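Local coordinates for protein intracellular serine protease (Bacillus licheniformis, PDB 4ZOQ) that is probably a subtilisin-like serine endopeptidase of the peptidase S8 family that cleaves lanthipeptide precursors at a specific sequence, at residues 159-173 and 191-203. Numbering follows the deposited sequence.
Sequences ANYAAKHQVLVFSSA and HLPSALKHVVSVG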
ATOM      1  N   ALA B 159       0.977 -12.872  -3.622  1.00 32.80           N
ATOM      2  CA  ALA B 159       1.147 -11.985  -4.757  1.00 35.33           C
ATOM      3  C   ALA B 159       0.729 -12.674  -6.044  1.00 38.88           C
ATOM      4  O   ALA B 159       0.100 -12.060  -6.929  1.00 38.19           O
ATOM      5  CB  ALA B 159       2.596 -11.500  -4.846  1.00 38.91           C
ATOM      6  N   ASN B 160       1.068 -13.956  -6.147  1.00 36.85           N
ATOM      7  CA  ASN B 160       0.647 -14.751  -7.293  1.00 36.15           C
ATOM      8  C   ASN B 160      -0.887 -14.819  -7.386  1.00 37.71           C
ATOM      9  O   ASN B 160      -1.485 -14.725  -8.468  1.00 38.94           O
ATOM     10  CB  ASN B 160       1.240 -16.162  -7.176  1.00 34.30           C
ATOM     11  CG  ASN B 160       2.779 -16.192  -7.393  1.00 38.48           C
ATOM     12  OD1 ASN B 160       3.423 -15.168  -7.665  1.00 38.37           O
ATOM     13  ND2 ASN B 160       3.355 -17.371  -7.279  1.00 37.91           N
ATOM     14  N   TYR B 161      -1.530 -14.942  -6.237  1.00 35.42           N
ATOM     15  CA  TYR B 161      -2.981 -15.064  -6.211  1.00 42.37           C
ATOM     16  C   TYR B 161      -3.676 -13.787  -6.707  1.00 40.10           C
ATOM     17  O   TYR B 161      -4.614 -13.855  -7.501  1.00 39.24           O
ATOM     18  CB  TYR B 161      -3.440 -15.425  -4.805  1.00 39.35           C
ATOM     19  CG  TYR B 161      -4.898 -15.731  -4.687  1.00 38.39           C
ATOM     20  CD1 TYR B 161      -5.436 -16.893  -5.238  1.00 38.40           C
ATOM     21  CD2 TYR B 161      -5.741 -14.877  -3.988  1.00 38.38           C
ATOM     22  CE1 TYR B 161      -6.799 -17.184  -5.103  1.00 41.66           C
ATOM     23  CE2 TYR B 161      -7.078 -15.147  -3.845  1.00 40.65           C
ATOM     24  CZ  TYR B 161      -7.613 -16.298  -4.399  1.00 41.27           C
ATOM     25  OH  TYR B 161      -8.960 -16.527  -4.226  1.00 32.58           O
ATOM     26  N   ALA B 162      -3.176 -12.627  -6.289  1.00 41.22           N
ATOM     27  CA  ALA B 162      -3.723 -11.352  -6.768  1.00 40.56           C
ATOM     28  C   ALA B 162      -3.529 -11.200  -8.281  1.00 37.50           C
ATOM     29  O   ALA B 162      -4.459 -10.805  -8.995  1.00 37.05           O
ATOM     30  CB  ALA B 162      -3.074 -10.196  -6.037  1.00 34.61           C
ATOM     31  N   ALA B 163      -2.329 -11.537  -8.749  1.00 34.83           N
ATOM     32  CA  ALA B 163      -1.965 -11.439 -10.166  1.00 36.71           C
ATOM     33  C   ALA B 163      -2.831 -12.360 -11.016  1.00 40.67           C
ATOM     34  O   ALA B 163      -3.250 -12.014 -12.135  1.00 36.54           O
ATOM     35  CB  ALA B 163      -0.502 -11.790 -10.356  1.00 32.63           C
ATOM     36  N   LYS B 164      -3.100 -13.537 -10.459  1.00 39.97           N
ATOM     37  CA  LYS B 164      -3.888 -14.532 -11.149  1.00 40.39           C
ATOM     38  C   LYS B 164      -5.295 -14.030 -11.393  1.00 39.76           C
ATOM     39  O   LYS B 164      -5.893 -14.310 -12.442  1.00 37.51           O
ATOM     40  CB  LYS B 164      -3.955 -15.818 -10.325  1.00 40.57           C
ATOM     41  CG  LYS B 164      -4.638 -16.934 -11.067  1.00 45.59           C
ATOM     42  CD  LYS B 164      -4.926 -18.145 -10.193  1.00 51.35           C
ATOM     43  CE  LYS B 164      -5.947 -19.045 -10.906  1.00 53.53           C
ATOM     44  NZ  LYS B 164      -6.696 -19.924  -9.956  1.00 57.69           N
ATOM     45  N   HIS B 165      -5.776 -13.198 -10.472  1.00 41.71           N
ATOM     46  CA  HIS B 165      -7.113 -12.658 -10.586  1.00 38.37           C
ATOM     47  C   HIS B 165      -7.143 -11.236 -11.109  1.00 37.98           C
ATOM     48  O   HIS B 165      -8.147 -10.532 -10.956  1.00 34.23           O
ATOM     49  CB  HIS B 165      -7.833 -12.729  -9.244  1.00 37.36           C
ATOM     50  CG  HIS B 165      -8.207 -14.121  -8.830  1.00 47.78           C
ATOM     51  ND1 HIS B 165      -7.338 -14.973  -8.181  1.00 48.31           N
ATOM     52  CD2 HIS B 165      -9.349 -14.828  -9.034  1.00 43.28           C
ATOM     53  CE1 HIS B 165      -7.944 -16.131  -7.964  1.00 47.61           C
ATOM     54  NE2 HIS B 165      -9.161 -16.071  -8.481  1.00 45.10           N
ATOM     55  N   GLN B 166      -6.061 -10.848 -11.778  1.00 36.07           N
ATOM     56  CA  GLN B 166      -5.959  -9.547 -12.432  1.00 38.43           C
ATOM     57  C   GLN B 166      -6.061  -8.346 -11.463  1.00 41.37           C
ATOM     58  O   GLN B 166      -6.527  -7.271 -11.834  1.00 38.77           O
ATOM     59  CB  GLN B 166      -7.049  -9.458 -13.508  1.00 37.66           C
ATOM     60  CG  GLN B 166      -6.959 -10.601 -14.520  1.00 37.75           C
ATOM     61  CD  GLN B 166      -5.671 -10.553 -15.312  1.00 41.74           C
ATOM     62  OE1 GLN B 166      -5.118  -9.482 -15.543  1.00 41.07           O
ATOM     63  NE2 GLN B 166      -5.183 -11.708 -15.728  1.00 43.95           N
ATOM     64  N   VAL B 167      -5.590  -8.526 -10.233  1.00 37.76           N
ATOM     65  CA  VAL B 167      -5.588  -7.449  -9.252  1.00 37.78           C
ATOM     66  C   VAL B 167      -4.195  -6.828  -9.091  1.00 35.49           C
ATOM     67  O   VAL B 167      -3.234  -7.527  -8.774  1.00 33.16           O
ATOM     68  CB  VAL B 167      -6.054  -7.936  -7.885  1.00 34.10           C
ATOM     69  CG1 VAL B 167      -6.098  -6.790  -6.937  1.00 31.95           C
ATOM     70  CG2 VAL B 167      -7.409  -8.606  -7.997  1.00 33.40           C
ATOM     71  N   LEU B 168      -4.104  -5.516  -9.299  1.00 34.47           N
ATOM     72  CA  LEU B 168      -2.850  -4.787  -9.131  1.00 34.37           C
ATOM     73  C   LEU B 168      -2.532  -4.591  -7.668  1.00 33.22           C
ATOM     74  O   LEU B 168      -3.431  -4.347  -6.856  1.00 31.26           O
ATOM     75  CB  LEU B 168      -2.937  -3.437  -9.818  1.00 31.74           C
ATOM     76  CG  LEU B 168      -3.011  -3.631 -11.323  1.00 33.33           C
ATOM     77  CD1 LEU B 168      -3.615  -2.420 -11.973  1.00 32.33           C
ATOM     78  CD2 LEU B 168      -1.616  -3.903 -11.855  1.00 30.77           C
ATOM     79  N   VAL B 169      -1.258  -4.764  -7.328  1.00 32.99           N
ATOM     80  CA  VAL B 169      -0.780  -4.552  -5.966  1.00 29.92           C
ATOM     81  C   VAL B 169       0.372  -3.552  -5.979  1.00 31.04           C
ATOM     82  O   VAL B 169       1.420  -3.800  -6.563  1.00 28.72           O
ATOM     83  CB  VAL B 169      -0.314  -5.879  -5.316  1.00 30.09           C
ATOM     84  CG1 VAL B 169       0.161  -5.644  -3.887  1.00 30.20           C
ATOM     85  CG2 VAL B 169      -1.434  -6.930  -5.375  1.00 28.89           C
ATOM     86  N   PHE B 170       0.178  -2.434  -5.300  1.00 31.02           N
ATOM     87  CA  PHE B 170       1.174  -1.387  -5.239  1.00 31.44           C
ATOM     88  C   PHE B 170       1.720  -1.348  -3.827  1.00 33.20           C
ATOM     89  O   PHE B 170       0.962  -1.491  -2.873  1.00 30.64           O
ATOM     90  CB  PHE B 170       0.557  -0.053  -5.635  1.00 28.90           C
ATOM     91  CG  PHE B 170       0.066  -0.030  -7.047  1.00 31.17           C
ATOM     92  CD1 PHE B 170       0.935   0.208  -8.101  1.00 31.19           C
ATOM     93  CD2 PHE B 170      -1.256  -0.326  -7.326  1.00 28.49           C
ATOM     94  CE1 PHE B 170       0.486   0.193  -9.399  1.00 28.36           C
ATOM     95  CE2 PHE B 170      -1.717  -0.338  -8.623  1.00 27.58           C
ATOM     96  CZ  PHE B 170      -0.835  -0.078  -9.660  1.00 31.90           C
ATOM     97  N   SER B 171       3.036  -1.170  -3.698  1.00 31.86           N
ATOM     98  CA  SER B 171       3.673  -1.185  -2.390  1.00 31.74           C
ATOM     99  C   SER B 171       4.716  -0.079  -2.250  1.00 30.86           C
ATOM    100  O   SER B 171       5.403   0.248  -3.201  1.00 31.52           O
ATOM    101  CB  SER B 171       4.341  -2.547  -2.170  1.00 33.64           C
ATOM    102  OG  SER B 171       4.530  -2.774  -0.798  1.00 39.52           O
ATOM    103  N   SER B 172       4.868   0.460  -1.052  1.00 27.25           N
ATOM    104  CA  SER B 172       5.900   1.463  -0.812  1.00 29.01           C
ATOM    105  C   SER B 172       7.287   0.826  -0.771  1.00 30.22           C
ATOM    106  O   SER B 172       7.462  -0.281  -0.243  1.00 30.95           O
ATOM    107  CB  SER B 172       5.613   2.229   0.471  1.00 25.34           C
ATOM    108  OG  SER B 172       5.401   1.333   1.534  1.00 29.80           O
ATOM    109  N   ALA B 173       8.259   1.498  -1.382  1.00 27.70           N
ATOM    110  CA  ALA B 173       9.590   0.930  -1.518  1.00 26.93           C
ATOM    111  C   ALA B 173      10.376   1.006  -0.215  1.00 27.31           C
ATOM    112  O   ALA B 173      11.341   0.297  -0.029  1.00 27.96           O
ATOM    113  CB  ALA B 173      10.339   1.623  -2.623  1.00 26.41           C
ATOM    114  N   HIS B 191      13.091  -6.296   1.281  1.00 33.02           N
ATOM    115  CA  HIS B 191      11.970  -5.496   1.779  1.00 32.39           C
ATOM    116  C   HIS B 191      10.698  -6.111   1.202  1.00 31.91           C
ATOM    117  O   HIS B 191      10.542  -6.155  -0.017  1.00 31.50           O
ATOM    118  CB  HIS B 191      12.119  -4.009   1.379  1.00 32.06           C
ATOM    119  CG  HIS B 191      11.090  -3.091   1.981  1.00 31.96           C
ATOM    120  ND1 HIS B 191      10.119  -2.462   1.225  1.00 30.20           N
ATOM    121  CD2 HIS B 191      10.899  -2.673   3.257  1.00 31.50           C
ATOM    122  CE1 HIS B 191       9.377  -1.699   2.008  1.00 29.62           C
ATOM    123  NE2 HIS B 191       9.823  -1.818   3.247  1.00 31.71           N
ATOM    124  N   LEU B 192       9.793  -6.565   2.067  1.00 31.25           N
ATOM    125  CA  LEU B 192       8.589  -7.300   1.646  1.00 29.18           C
ATOM    126  C   LEU B 192       7.335  -6.533   2.067  1.00 32.72           C
ATOM    127  O   LEU B 192       7.264  -6.047   3.201  1.00 30.06           O
ATOM    128  CB  LEU B 192       8.605  -8.681   2.276  1.00 30.05           C
ATOM    129  CG  LEU B 192       9.789  -9.577   1.908  1.00 29.54           C
ATOM    130  CD1 LEU B 192       9.799 -10.764   2.795  1.00 32.08           C
ATOM    131  CD2 LEU B 192       9.615 -10.046   0.498  1.00 30.51           C
ATOM    132  N   PRO B 193       6.311  -6.461   1.187  1.00 33.80           N
ATOM    133  CA  PRO B 193       6.154  -7.205  -0.071  1.00 31.91           C
ATOM    134  C   PRO B 193       6.719  -6.536  -1.317  1.00 32.42           C
ATOM    135  O   PRO B 193       6.559  -7.078  -2.412  1.00 32.56           O
ATOM    136  CB  PRO B 193       4.633  -7.297  -0.211  1.00 36.05           C
ATOM    137  CG  PRO B 193       4.130  -5.970   0.376  1.00 30.76           C
ATOM    138  CD  PRO B 193       5.108  -5.656   1.510  1.00 33.34           C
ATOM    139  N   SER B 194       7.374  -5.393  -1.163  1.00 35.50           N
ATOM    140  CA  SER B 194       7.793  -4.582  -2.315  1.00 33.80           C
ATOM    141  C   SER B 194       8.753  -5.319  -3.250  1.00 32.63           C
ATOM    142  O   SER B 194       8.786  -5.045  -4.452  1.00 32.12           O
ATOM    143  CB  SER B 194       8.414  -3.258  -1.841  1.00 31.82           C
ATOM    144  OG  SER B 194       9.691  -3.464  -1.284  1.00 32.16           O
ATOM    145  N   ALA B 195       9.542  -6.243  -2.705  1.00 32.96           N
ATOM    146  CA  ALA B 195      10.507  -6.973  -3.524  1.00 32.53           C
ATOM    147  C   ALA B 195       9.880  -8.096  -4.357  1.00 33.94           C
ATOM    148  O   ALA B 195      10.509  -8.598  -5.279  1.00 34.91           O
ATOM    149  CB  ALA B 195      11.586  -7.543  -2.652  1.00 30.66           C
ATOM    150  N   LEU B 196       8.656  -8.494  -4.018  1.00 32.55           N
ATOM    151  CA  LEU B 196       8.000  -9.647  -4.639  1.00 30.72           C
ATOM    152  C   LEU B 196       7.629  -9.461  -6.098  1.00 32.62           C
ATOM    153  O   LEU B 196       7.260  -8.372  -6.521  1.00 35.29           O
ATOM    154  CB  LEU B 196       6.719 -10.006  -3.876  1.00 31.94           C
ATOM    155  CG  LEU B 196       6.777 -10.394  -2.401  1.00 33.47           C
ATOM    156  CD1 LEU B 196       5.347 -10.447  -1.851  1.00 32.27           C
ATOM    157  CD2 LEU B 196       7.485 -11.735  -2.225  1.00 31.70           C
ATOM    158  N   LYS B 197       7.652 -10.549  -6.845  1.00 29.05           N
ATOM    159  CA  LYS B 197       7.119 -10.524  -8.185  1.00 32.63           C
ATOM    160  C   LYS B 197       5.594 -10.268  -8.124  1.00 34.97           C
ATOM    161  O   LYS B 197       4.922 -10.669  -7.155  1.00 34.80           O
ATOM    162  CB  LYS B 197       7.442 -11.836  -8.888  1.00 35.62           C
ATOM    163  CG  LYS B 197       7.307 -11.791 -10.387  1.00 40.11           C
ATOM    164  CD  LYS B 197       7.572 -13.179 -10.984  1.00 46.90           C
ATOM    165  CE  LYS B 197       7.810 -13.112 -12.481  1.00 43.07           C
ATOM    166  NZ  LYS B 197       6.562 -12.748 -13.177  1.00 45.60           N
ATOM    167  N   HIS B 198       5.090  -9.536  -9.124  1.00 34.51           N
ATOM    168  CA  HIS B 198       3.692  -9.100  -9.228  1.00 33.41           C
ATOM    169  C   HIS B 198       3.316  -8.019  -8.178  1.00 33.79           C
ATOM    170  O   HIS B 198       2.163  -7.617  -8.056  1.00 33.67           O
ATOM    171  CB  HIS B 198       2.745 -10.290  -9.129  1.00 35.50           C
ATOM    172  CG  HIS B 198       3.067 -11.395 -10.082  1.00 39.13           C
ATOM    173  ND1 HIS B 198       3.003 -11.242 -11.452  1.00 43.49           N
ATOM    174  CD2 HIS B 198       3.437 -12.680  -9.863  1.00 38.34           C
ATOM    175  CE1 HIS B 198       3.340 -12.379 -12.035  1.00 38.32           C
ATOM    176  NE2 HIS B 198       3.601 -13.269 -11.094  1.00 37.51           N
ATOM    177  N   VAL B 199       4.285  -7.553  -7.409  1.00 31.68           N
ATOM    178  CA  VAL B 199       4.064  -6.390  -6.572  1.00 32.34           C
ATOM    179  C   VAL B 199       4.820  -5.181  -7.179  1.00 36.15           C
ATOM    180  O   VAL B 199       6.002  -5.281  -7.514  1.00 34.26           O
ATOM    181  CB  VAL B 199       4.522  -6.636  -5.127  1.00 31.61           C
ATOM    182  CG1 VAL B 199       4.453  -5.358  -4.337  1.00 30.40           C
ATOM    183  CG2 VAL B 199       3.699  -7.770  -4.470  1.00 32.04           C
ATOM    184  N   VAL B 200       4.115  -4.069  -7.367  1.00 32.39           N
ATOM    185  CA  VAL B 200       4.696  -2.860  -7.953  1.00 30.37           C
ATOM    186  C   VAL B 200       5.333  -1.983  -6.867  1.00 32.21           C
ATOM    187  O   VAL B 200       4.628  -1.334  -6.077  1.00 31.27           O
ATOM    188  CB  VAL B 200       3.622  -2.055  -8.692  1.00 30.93           C
ATOM    189  CG1 VAL B 200       4.220  -0.804  -9.338  1.00 31.74           C
ATOM    190  CG2 VAL B 200       2.917  -2.935  -9.745  1.00 31.67           C
ATOM    191  N   SER B 201       6.660  -1.933  -6.835  1.00 29.35           N
ATOM    192  CA  SER B 201       7.353  -1.172  -5.799  1.00 29.01           C
ATOM    193  C   SER B 201       7.459   0.331  -6.166  1.00 32.91           C
ATOM    194  O   SER B 201       7.939   0.673  -7.240  1.00 30.70           O
ATOM    195  CB  SER B 201       8.732  -1.769  -5.570  1.00 27.43           C
ATOM    196  OG  SER B 201       9.382  -1.110  -4.519  1.00 33.85           O
ATOM    197  N   VAL B 202       6.997   1.219  -5.279  1.00 30.55           N
ATOM    198  CA  VAL B 202       6.903   2.649  -5.583  1.00 26.49           C
ATOM    199  C   VAL B 202       7.770   3.516  -4.640  1.00 27.55           C
ATOM    200  O   VAL B 202       7.613   3.466  -3.409  1.00 28.15           O
ATOM    201  CB  VAL B 202       5.421   3.147  -5.510  1.00 27.29           C
ATOM    202  CG1 VAL B 202       5.301   4.623  -5.845  1.00 24.61           C
ATOM    203  CG2 VAL B 202       4.502   2.310  -6.409  1.00 29.55           C
ATOM    204  N   GLY B 203       8.653   4.319  -5.234  1.00 24.80           N
ATOM    205  CA  GLY B 203       9.494   5.261  -4.512  1.00 25.30           C
ATOM    206  C   GLY B 203       8.919   6.667  -4.505  1.00 26.69           C
ATOM    207  O   GLY B 203       7.867   6.928  -5.087  1.00 27.58           O
TER
HETATM  208  O   HOH W   1       0.450  -5.825  -9.560  1.00 37.22           O
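The imidazole of His-198 carries Ala-163 CB on one face, a CH-pi contact 3.9 Å from the ring centroid, and Lys-197 CG on the opposite face. At its edge, Asn-160 OD1 comes within 3.3 Å of His-198 CD2, amide and ring planes 80° apart; that oxygen takes its hydrogen bond from Gln-156. With CG beside the backbone N (chi1 -52°), His-198 lays its ring against the helix side formed by Ala-163 and Asn-160. The Phe-170 ring has Val-202 CG2 at its edge and lies alongside Val-200, CD1 3.6 Å from Val-200 CB. The His-191 ring receives two oxygens at its edge: Ser-172 O, 3.3 Å from CE1, and Ser-194 OG, which accepts from ND1 at 2.7 Å. Ser-194 OG also bonds to Glu-220. An alanine in place of His-191 would probably leave Ser-194 OG without its imidazole donor, held by Glu-220, and open a gap beside Ser-172 O. Between the two histidines, Val-199 splits its branches: CG1 rests on Ser-171 CB, while CG2 meets Ala-159 CB and Val-169 CG1. A water links Val-169 N to His-198 O just before the first direct backbone hydrogen bond. Beyond it the backbones run parallel, joined by four hydrogen bonds, from the nearly straight Val-200 N to Val-169 O (172°) through to Ala-173 N to Val-202 O. Strands 168-172 and 200-205 are thus neighbours in the central parallel sheet of the subtilase fold, flanked by strands 133-136 and 221-226. Helix 146-164 packs on the sheet side of Val-199, and helix 275-297 touches Phe-170, Ser-172 and Val-202 on the other, where the Ser-172 side chain lies about 5 Å from that of the predicted catalytic Ser-276.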